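Side-chain contacts in digeranylgeranylglycerophospholipid reductase (Sulfolobus acidocaldarius, PDB 4OPC), which reduces the double bonds of the geranylgeranyl chains of archaeal membrane lipid precursors, using one bound FAD per subunit, to give saturated phytanyl lipids: residues G384-S389 / F408-V413; L425-P428 / S433-S436. One frame throughout, in Å; residues are numbered along the deposited sequence.

Contact 1: G384-S389 / F408-V413; sequences GDLHLS and FKLKAV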
# COMPACT_ATOMS: atom_id res chain seq x y z
N GLY A 384 11.26 -2.08 9.71
CA GLY A 384 11.94 -0.96 9.08
C GLY A 384 13.30 -0.70 9.68
O GLY A 384 13.85 0.39 9.55
N ASP A 385 13.86 -1.70 10.34
CA ASP A 385 15.14 -1.54 11.00
C ASP A 385 16.25 -2.28 10.27
O ASP A 385 16.11 -3.43 9.87
CB ASP A 385 15.07 -2.03 12.44
CG ASP A 385 14.19 -1.16 13.30
OD1 ASP A 385 14.03 0.03 12.96
OD2 ASP A 385 13.67 -1.66 14.32
N LEU A 386 17.36 -1.58 10.08
CA LEU A 386 18.56 -2.19 9.57
C LEU A 386 19.64 -1.80 10.56
O LEU A 386 20.16 -0.70 10.51
CB LEU A 386 18.89 -1.66 8.17
CG LEU A 386 20.22 -2.12 7.57
CD1 LEU A 386 20.29 -3.63 7.55
CD2 LEU A 386 20.39 -1.54 6.18
N HIS A 387 19.92 -2.70 11.50
CA HIS A 387 20.76 -2.35 12.63
C HIS A 387 22.18 -2.10 12.16
O HIS A 387 22.68 -2.81 11.29
CB HIS A 387 20.70 -3.43 13.72
CG HIS A 387 19.33 -3.66 14.26
ND1 HIS A 387 18.71 -2.77 15.11
CD2 HIS A 387 18.44 -4.65 14.05
CE1 HIS A 387 17.50 -3.21 15.41
NE2 HIS A 387 17.31 -4.36 14.78
N LEU A 388 22.81 -1.06 12.71
CA LEU A 388 24.16 -0.65 12.33
C LEU A 388 25.12 -1.83 12.41
O LEU A 388 26.03 -1.96 11.59
CB LEU A 388 24.64 0.50 13.21
CG LEU A 388 23.83 1.80 13.14
CD1 LEU A 388 24.42 2.86 14.07
CD2 LEU A 388 23.76 2.33 11.71
N SER A 389 24.88 -2.70 13.39
CA SER A 389 25.62 -3.94 13.56
C SER A 389 25.56 -4.87 12.34
O SER A 389 26.59 -5.31 11.83
CB SER A 389 25.10 -4.69 14.78
OG SER A 389 25.58 -6.03 14.79
N PHE A 408 28.58 -0.75 -1.12
CA PHE A 408 29.43 -0.21 -0.06
C PHE A 408 28.80 0.97 0.68
O PHE A 408 29.36 1.44 1.67
CB PHE A 408 30.81 0.20 -0.61
CG PHE A 408 31.65 -0.98 -1.05
CD1 PHE A 408 32.31 -1.76 -0.12
CD2 PHE A 408 31.79 -1.29 -2.40
CE1 PHE A 408 33.10 -2.85 -0.52
CE2 PHE A 408 32.57 -2.37 -2.82
CZ PHE A 408 33.22 -3.15 -1.88
N LYS A 409 27.65 1.44 0.22
CA LYS A 409 26.94 2.52 0.89
C LYS A 409 25.93 2.02 1.91
O LYS A 409 25.17 2.81 2.46
CB LYS A 409 26.25 3.43 -0.12
CG LYS A 409 27.24 4.34 -0.85
CD LYS A 409 26.57 5.09 -1.97
CE LYS A 409 27.51 6.10 -2.60
NZ LYS A 409 27.88 7.19 -1.65
N LEU A 410 25.93 0.72 2.17
CA LEU A 410 24.86 0.13 2.98
C LEU A 410 24.86 0.68 4.40
O LEU A 410 23.80 0.86 5.01
CB LEU A 410 24.95 -1.39 2.99
CG LEU A 410 23.83 -2.07 3.78
CD1 LEU A 410 22.49 -1.77 3.12
CD2 LEU A 410 24.06 -3.57 3.91
N LYS A 411 26.05 0.94 4.95
CA LYS A 411 26.13 1.50 6.29
C LYS A 411 25.47 2.87 6.36
O LYS A 411 24.71 3.16 7.28
CB LYS A 411 27.59 1.62 6.72
CG LYS A 411 27.76 2.29 8.07
CD LYS A 411 27.03 1.52 9.16
CE LYS A 411 27.40 2.02 10.54
NZ LYS A 411 28.83 1.78 10.85
N ALA A 412 25.76 3.71 5.37
CA ALA A 412 25.14 5.03 5.30
C ALA A 412 23.63 4.93 5.11
O ALA A 412 22.87 5.75 5.64
CB ALA A 412 25.76 5.84 4.18
N VAL A 413 23.19 3.95 4.34
CA VAL A 413 21.77 3.72 4.14
C VAL A 413 21.11 3.40 5.48
O VAL A 413 20.07 3.98 5.82
CB VAL A 413 21.54 2.57 3.14
CG1 VAL A 413 20.08 2.23 3.08
CG2 VAL A 413 22.04 2.98 1.77

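Contact 2: L425-P428 / S433-S436; sequences LNYP and SLGS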
# COMPACT_ATOMS: atom_id res chain seq x y z
N LEU A 425 9.18 8.87 14.68
CA LEU A 425 8.85 8.59 16.08
C LEU A 425 8.63 9.89 16.85
O LEU A 425 8.02 9.89 17.93
CB LEU A 425 9.93 7.73 16.74
CG LEU A 425 10.09 6.34 16.10
CD1 LEU A 425 11.13 5.51 16.83
CD2 LEU A 425 8.75 5.61 16.05
N ASN A 426 9.09 11.00 16.29
CA ASN A 426 8.82 12.33 16.84
C ASN A 426 7.86 13.12 15.95
O ASN A 426 8.01 14.33 15.78
CB ASN A 426 10.12 13.10 17.05
CG ASN A 426 11.00 12.49 18.12
OD1 ASN A 426 10.68 12.56 19.31
ND2 ASN A 426 12.10 11.88 17.71
N TYR A 427 6.88 12.42 15.39
CA TYR A 427 5.87 13.05 14.56
C TYR A 427 5.22 14.21 15.33
O TYR A 427 4.96 14.09 16.53
CB TYR A 427 4.81 12.02 14.15
CG TYR A 427 3.85 12.58 13.13
CD1 TYR A 427 4.13 12.51 11.76
CD2 TYR A 427 2.69 13.23 13.53
CE1 TYR A 427 3.27 13.06 10.83
CE2 TYR A 427 1.83 13.79 12.61
CZ TYR A 427 2.12 13.69 11.26
OH TYR A 427 1.25 14.25 10.35
N PRO A 428 4.96 15.34 14.64
CA PRO A 428 4.39 16.54 15.27
C PRO A 428 3.13 16.24 16.06
O PRO A 428 2.26 15.54 15.55
CB PRO A 428 4.02 17.43 14.09
CG PRO A 428 4.82 16.96 12.96
CD PRO A 428 5.22 15.53 13.21
N SER A 433 3.08 22.28 13.98
CA SER A 433 4.47 21.85 13.82
C SER A 433 4.70 21.02 12.56
O SER A 433 5.81 20.53 12.34
CB SER A 433 4.92 21.04 15.04
OG SER A 433 4.78 21.80 16.23
N LEU A 434 3.67 20.85 11.74
CA LEU A 434 3.79 20.00 10.56
C LEU A 434 4.82 20.51 9.57
O LEU A 434 5.62 19.75 9.05
CB LEU A 434 2.43 19.86 9.86
CG LEU A 434 2.43 18.98 8.62
CD1 LEU A 434 2.70 17.53 8.98
CD2 LEU A 434 1.10 19.11 7.89
N GLY A 435 4.79 21.82 9.31
CA GLY A 435 5.66 22.40 8.30
C GLY A 435 7.14 22.23 8.59
O GLY A 435 7.91 21.78 7.73
N SER A 436 7.56 22.59 9.80
CA SER A 436 8.97 22.48 10.14
C SER A 436 9.43 21.02 10.14
O SER A 436 10.54 20.72 9.71
CB SER A 436 9.27 23.16 11.48
OG SER A 436 8.51 22.59 12.53

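Contact 1: G384-S389 / F408-V413
Leu386 and Leu410 meet through one methyl each, Leu386 CD2 lying 3.7 Å from Leu410 CD1, and this pair forms the buried part of the contact. The two side chains run obliquely to each other. In Leu386, CG is turned away from its own backbone N (chi1 174°), which carries the branched end across to the other segment. Both leucines have further neighbours: Leu386 also rests on Ala414 and Met417 further along helix 410-425, while Leu410 reaches Ala394 and Met395 of helix 388-397 and Phe354 of helix 332-357. Val413, one turn after Leu410, touches Phe351 and Phe354 of that same long helix.

The arrangement belongs to the all-helical C-terminal part of the chain. Residues 384-387 link helix 374-383 to helix 388-397, with Gly384 ending the helical run at positive phi and His387 standing at the N-cap of the next helix. Lys409 holds the corresponding N-cap position of helix 410-425, so both segments lead into the first turn of a helix.

The partly exposed side of the contact is equally close but lies nearer solvent: an apolar contact between Leu388 and the end of the Lys411 chain, whose side chains cross at about a right angle. Lys411 CE is 3.8 Å from Leu388 CD2 and 4.1 Å from Leu388 CB. Bends at chi2 (59°) and chi4 (-65°) fold the lysine chain so that CE passes across Leu388, while NZ forms a salt bridge with Asp392 of helix 388-397; both Leu388 and Lys411 remain partly exposed.

Contact 2: L425-P428 / S433-S436
Tyr427 OH is hydrogen-bonded to the main-chain O of Tyr277, and beside that polar link it touches Leu434 CD1 at 3.8 Å. The methyl comes to the hydroxyl end of the tyrosine rather than to the middle of its ring: Leu434 CD1 is still 4.5 Å from Tyr427 CZ, and the two side chains lie obliquely to one another. A chi1 of -172° sets the tyrosine ring beside its own carbonyl carbon, next to the following proline. There Pro428 CD sits 3.2 Å above the ring plane, shifted toward the rim. Trp437, one helical turn after Leu434, adds an edge-to-face ring contact, and Ile335 and Val338 of helix 332-357 also pack on the tyrosine.

Pro428 makes the closer approach to the backbone of the second segment. Its CB lies 3.8 Å from Ser433 CB, and its CG is at the same distance from Ser433 O and 4.0 Å from Leu434 CA. The pyrrolidine ring thus rests against Ser433, just before helix 434-452, and Leu434, its first residue, in the short connection that follows helix 410-425 and joins two successive helices of the C-terminal region.

No hydrogen bond or charge pair joins the two segments directly. Their association is by van der Waals contact, whereas the hydrogen bonds of Tyr427 OH and of Pro428 O, which accepts from Trp331 NE1, tie the helix connection to residues far off in the sequence.

In the fold
Helix 410-425 carries contact 1 at its beginning and leads into contact 2 at its end, so the two follow one another along the chain. Their centres are 24 Å apart and their nearest atoms about 7 Å, without touching. Helix 332-357 is common to both: it meets Leu410 and Val413 in contact 1 and Tyr427 in contact 2. Both contacts lie away from the residues that bind FAD and the lipid substrate. Contact 1 nevertheless comes close to the bound phospholipid, the side chain of Leu410 being about 5 Å from it.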